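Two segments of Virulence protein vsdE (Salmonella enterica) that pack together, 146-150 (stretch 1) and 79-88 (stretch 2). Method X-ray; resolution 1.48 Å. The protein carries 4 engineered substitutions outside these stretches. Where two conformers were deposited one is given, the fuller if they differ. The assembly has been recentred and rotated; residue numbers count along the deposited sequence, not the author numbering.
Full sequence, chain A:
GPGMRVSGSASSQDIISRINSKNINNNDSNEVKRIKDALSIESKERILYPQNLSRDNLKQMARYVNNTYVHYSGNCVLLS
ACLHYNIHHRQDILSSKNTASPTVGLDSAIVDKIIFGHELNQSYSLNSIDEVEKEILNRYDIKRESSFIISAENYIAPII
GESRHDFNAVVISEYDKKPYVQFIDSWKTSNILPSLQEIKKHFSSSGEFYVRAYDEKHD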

ATOM      1  N   SER A 146      -0.881   7.580  10.107  1.00 14.24           N
ATOM      2  CA  SER A 146      -1.379   8.282   8.930  1.00 13.47           C
ATOM      3  C   SER A 146      -1.203   7.574   7.612  1.00 14.27           C
ATOM      4  O   SER A 146      -1.627   8.106   6.596  1.00 16.61           O
ATOM      5  CB  SER A 146      -0.786   9.665   8.790  1.00 16.88           C
ATOM      6  OG  SER A 146       0.627   9.544   8.698  1.00 21.60           O
ATOM      7  N   SER A 147      -0.553   6.419   7.572  1.00 13.00           N
ATOM      8  CA  SER A 147      -0.297   5.714   6.334  1.00 12.17           C
ATOM      9  C   SER A 147      -0.518   4.221   6.446  1.00 10.90           C
ATOM     10  O   SER A 147      -0.025   3.576   7.403  1.00 11.58           O
ATOM     11  CB  SER A 147       1.133   5.994   5.903  1.00 12.47           C
ATOM     12  OG  SER A 147       1.444   5.279   4.697  1.00 13.16           O
ATOM     13  N   PHE A 148      -1.272   3.648   5.512  1.00 10.65           N
ATOM     14  CA  PHE A 148      -1.732   2.280   5.610  1.00 10.43           C
ATOM     15  C   PHE A 148      -1.739   1.595   4.257  1.00  9.95           C
ATOM     16  O   PHE A 148      -1.863   2.253   3.228  1.00  9.90           O
ATOM     17  CB  PHE A 148      -3.142   2.210   6.196  1.00 12.27           C
ATOM     18  CG  PHE A 148      -3.305   2.931   7.518  1.00 13.15           C
ATOM     19  CD1 PHE A 148      -3.549   4.297   7.538  1.00 15.91           C
ATOM     20  CD2 PHE A 148      -3.082   2.234   8.696  1.00 17.33           C
ATOM     21  CE1 PHE A 148      -3.632   4.963   8.747  1.00 16.21           C
ATOM     22  CE2 PHE A 148      -3.183   2.924   9.915  1.00 18.93           C
ATOM     23  CZ  PHE A 148      -3.442   4.275   9.881  1.00 18.90           C
ATOM     24  N   ILE A 149      -1.638   0.272   4.275  1.00 10.43           N
ATOM     25  CA  ILE A 149      -1.871  -0.557   3.099  1.00  9.56           C
ATOM     26  C   ILE A 149      -3.231  -1.236   3.295  1.00  9.94           C
ATOM     27  O   ILE A 149      -3.485  -1.790   4.378  1.00 11.92           O
ATOM     28  CB  ILE A 149      -0.800  -1.624   2.829  1.00 10.71           C
ATOM     29  CG1 ILE A 149       0.590  -0.992   2.731  1.00 11.38           C
ATOM     30  CG2 ILE A 149      -1.106  -2.411   1.574  1.00 10.32           C
ATOM     31  CD1 ILE A 149       1.745  -2.019   2.687  1.00 13.15           C
ATOM     32  N   ILE A 150      -4.063  -1.196   2.262  1.00  9.75           N
ATOM     33  CA  ILE A 150      -5.383  -1.820   2.326  1.00 11.50           C
ATOM     34  C   ILE A 150      -5.363  -3.050   1.476  1.00 11.67           C
ATOM     35  O   ILE A 150      -4.875  -3.009   0.323  1.00 12.80           O
ATOM     36  CB  ILE A 150      -6.480  -0.890   1.827  1.00 13.02           C
ATOM     37  CG1 ILE A 150      -6.300   0.535   2.348  1.00 14.91           C
ATOM     38  CG2 ILE A 150      -7.865  -1.459   2.112  1.00 14.64           C
ATOM     39  CD1 ILE A 150      -6.371   0.675   3.808  1.00 15.79           C
TER
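Stretch 2 79-88: LSACLHYNIH

Stretch 2 is a helix laid antiparallel along the strand of stretch 1, in a small contact centred on the ring of His84 and completed by two bridging waters. The helical assignment of 79-88 rests on phi/psi values near -60/-45 and on an unbroken i to i+4 series, from Leu83 N to Leu79 O (2.9 Å) through His88 N to His84 O (3.0 Å). Residues 147-150 are extended, with phi between -143° and -106° and psi between 130° and 155°. The N-to-C directions differ by 174°, and the axes approach to 8.7 Å; the nearest CA atoms across the pair, of Ile149 and Ser80, are 6.6 Å apart. The total buried surface is 290 Å².

Strand alternation sets which side chains face the helix: the CA-to-CB bonds of Ser147 and Ile149 point toward it, those of Phe148 and Ile150 away. On the helix, Ser80, His84 and Ile87 point toward the strand, a spacing of four and three residues that keeps them on one side. Ile149 covers one face of the His84 ring, its CG1 4.0 Å from the ring centroid and 28° off the normal, a CH-pi geometry. Its CD1 reaches further, lying 4.0 Å from Ser80 O and 4.0 Å from Ala81 CA. At the ring edge, His84 CE1 is 3.3 Å from Ser147 O, while Ser147 OG packs 3.5 Å from Ile87 CG2.

Water supplies the clear polar links. Water 1 hydrogen-bonds to His84 ND1 (2.9 Å) and Ser147 OG (2.7 Å) and donates to Phe148 O (2.8 Å), tying the ring to strand backbone and side chain alike. Water 2 donates to His84 O (2.8 Å) and also bonds Ser147 OG (2.7 Å), so the serine hydroxyl joins both bridges.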

ATOM      1  N   LEU A  79       3.508  -2.885  -5.672  1.00 12.79           N
ATOM      2  CA  LEU A  79       3.368  -1.435  -5.793  1.00 12.24           C
ATOM      3  C   LEU A  79       2.975  -0.783  -4.482  1.00 12.07           C
ATOM      4  O   LEU A  79       3.508   0.229  -4.071  1.00 13.51           O
ATOM      5  CB  LEU A  79       2.381  -1.050  -6.875  1.00 13.16           C
ATOM      6  CG  LEU A  79       2.777  -1.317  -8.337  1.00 15.48           C
ATOM      7  CD1 LEU A  79       1.595  -1.111  -9.205  1.00 17.31           C
ATOM      8  CD2 LEU A  79       3.913  -0.358  -8.663  1.00 18.23           C
ATOM      9  N   SER A  80       1.973  -1.371  -3.829  1.00 11.89           N
ATOM     10  CA  SER A  80       1.468  -0.777  -2.600  0.74 11.64           C
ATOM     11  C   SER A  80       2.476  -0.812  -1.482  1.00 11.99           C
ATOM     12  O   SER A  80       2.545   0.086  -0.661  1.00 11.00           O
ATOM     13  CB  SER A  80       0.187  -1.471  -2.181  0.74 10.73           C
ATOM     14  OG  SER A  80      -0.838  -1.372  -3.148  0.74 10.18           O
ATOM     15  N   ALA A  81       3.282  -1.891  -1.424  1.00 12.09           N
ATOM     16  CA  ALA A  81       4.325  -1.994  -0.422  1.00 12.40           C
ATOM     17  C   ALA A  81       5.461  -1.008  -0.682  1.00 12.17           C
ATOM     18  O   ALA A  81       5.946  -0.344   0.242  1.00 12.89           O
ATOM     19  CB  ALA A  81       4.850  -3.416  -0.415  1.00 13.60           C
ATOM     20  N   CYS A  82       5.847  -0.856  -1.917  1.00 13.32           N
ATOM     21  CA  CYS A  82       6.828   0.151  -2.347  1.00 14.18           C
ATOM     22  C   CYS A  82       6.376   1.551  -1.930  1.00 13.38           C
ATOM     23  O   CYS A  82       7.098   2.333  -1.355  1.00 13.21           O
ATOM     24  CB  CYS A  82       7.027   0.138  -3.848  1.00 14.23           C
ATOM     25  SG  CYS A  82       8.021  -1.241  -4.464  1.00 18.33           S
ATOM     26  N   LEU A  83       5.118   1.859  -2.257  1.00 12.95           N
ATOM     27  CA  LEU A  83       4.603   3.177  -1.924  1.00 13.67           C
ATOM     28  C   LEU A  83       4.579   3.379  -0.437  1.00 11.77           C
ATOM     29  O   LEU A  83       4.892   4.449   0.070  1.00 12.20           O
ATOM     30  CB  LEU A  83       3.206   3.350  -2.535  1.00 12.81           C
ATOM     31  CG  LEU A  83       2.550   4.702  -2.326  1.00 13.44           C
ATOM     32  CD1 LEU A  83       3.448   5.830  -2.820  1.00 13.70           C
ATOM     33  CD2 LEU A  83       1.188   4.741  -3.027  1.00 13.28           C
ATOM     34  N   HIS A  84       4.126   2.377   0.329  1.00 11.59           N
ATOM     35  CA  HIS A  84       4.120   2.480   1.782  1.00 11.14           C
ATOM     36  C   HIS A  84       5.493   2.764   2.381  1.00 12.29           C
ATOM     37  O   HIS A  84       5.654   3.558   3.300  1.00 13.31           O
ATOM     38  CB  HIS A  84       3.499   1.218   2.364  1.00 12.68           C
ATOM     39  CG  HIS A  84       3.226   1.270   3.823  1.00 11.96           C
ATOM     40  ND1 HIS A  84       2.188   1.997   4.356  1.00 11.71           N
ATOM     41  CD2 HIS A  84       3.793   0.632   4.865  1.00 12.23           C
ATOM     42  CE1 HIS A  84       2.178   1.870   5.660  1.00 13.30           C
ATOM     43  NE2 HIS A  84       3.129   1.024   6.003  1.00 13.61           N
ATOM     44  N   TYR A  85       6.463   2.032   1.870  1.00 12.83           N
ATOM     45  CA  TYR A  85       7.840   2.247   2.274  1.00 13.17           C
ATOM     46  C   TYR A  85       8.323   3.665   1.966  1.00 13.27           C
ATOM     47  O   TYR A  85       8.925   4.306   2.824  1.00 14.89           O
ATOM     48  CB  TYR A  85       8.735   1.224   1.587  1.00 13.48           C
ATOM     49  CG  TYR A  85      10.226   1.313   1.861  1.00 15.26           C
ATOM     50  CD1 TYR A  85      11.035   2.148   1.154  1.00 15.92           C
ATOM     51  CD2 TYR A  85      10.765   0.535   2.851  1.00 16.01           C
ATOM     52  CE1 TYR A  85      12.417   2.174   1.411  1.00 19.44           C
ATOM     53  CE2 TYR A  85      12.148   0.533   3.103  1.00 17.83           C
ATOM     54  CZ  TYR A  85      12.930   1.385   2.371  1.00 20.64           C
ATOM     55  OH  TYR A  85      14.335   1.446   2.623  1.00 23.05           O
ATOM     56  N   ASN A  86       8.081   4.129   0.757  1.00 13.43           N
ATOM     57  CA  ASN A  86       8.487   5.485   0.331  1.00 14.98           C
ATOM     58  C   ASN A  86       7.808   6.545   1.213  1.00 15.76           C
ATOM     59  O   ASN A  86       8.426   7.512   1.650  1.00 16.30           O
ATOM     60  CB  ASN A  86       8.158   5.722  -1.135  1.00 15.01           C
ATOM     61  CG  ASN A  86       9.027   4.894  -2.077  1.00 15.19           C
ATOM     62  OD1 ASN A  86       9.982   4.253  -1.613  1.00 15.45           O
ATOM     63  ND2 ASN A  86       8.668   4.839  -3.315  1.00 14.92           N
ATOM     64  N   ILE A  87       6.515   6.376   1.496  1.00 13.59           N
ATOM     65  CA  ILE A  87       5.852   7.316   2.350  1.00 15.34           C
ATOM     66  C   ILE A  87       6.484   7.339   3.736  1.00 15.68           C
ATOM     67  O   ILE A  87       6.747   8.421   4.298  1.00 16.29           O
ATOM     68  CB  ILE A  87       4.323   6.985   2.452  1.00 13.96           C
ATOM     69  CG1 ILE A  87       3.654   7.283   1.143  1.00 15.04           C
ATOM     70  CG2 ILE A  87       3.661   7.758   3.604  1.00 14.10           C
ATOM     71  CD1 ILE A  87       2.296   6.615   1.013  1.00 16.32           C
ATOM     72  N   HIS A  88       6.782   6.160   4.295  1.00 14.90           N
ATOM     73  CA  HIS A  88       7.357   6.075   5.616  1.00 15.40           C
ATOM     74  C   HIS A  88       8.693   6.876   5.675  1.00 16.85           C
ATOM     75  O   HIS A  88       8.950   7.540   6.668  1.00 18.47           O
ATOM     76  CB  HIS A  88       7.604   4.620   5.989  1.00 14.71           C
ATOM     77  CG  HIS A  88       8.173   4.467   7.358  1.00 19.17           C
ATOM     78  ND1 HIS A  88       7.379   4.486   8.485  1.00 22.79           N
ATOM     79  CD2 HIS A  88       9.451   4.312   7.785  1.00 22.22           C
ATOM     80  CE1 HIS A  88       8.150   4.339   9.553  1.00 24.80           C
ATOM     81  NE2 HIS A  88       9.410   4.258   9.154  1.00 25.35           N
TER
HETATM   82  O   HOH W   1       0.491   3.707   2.678  1.00 12.75           O
HETATM   83  O   HOH W   2       4.014   4.591   5.296  1.00 15.25           O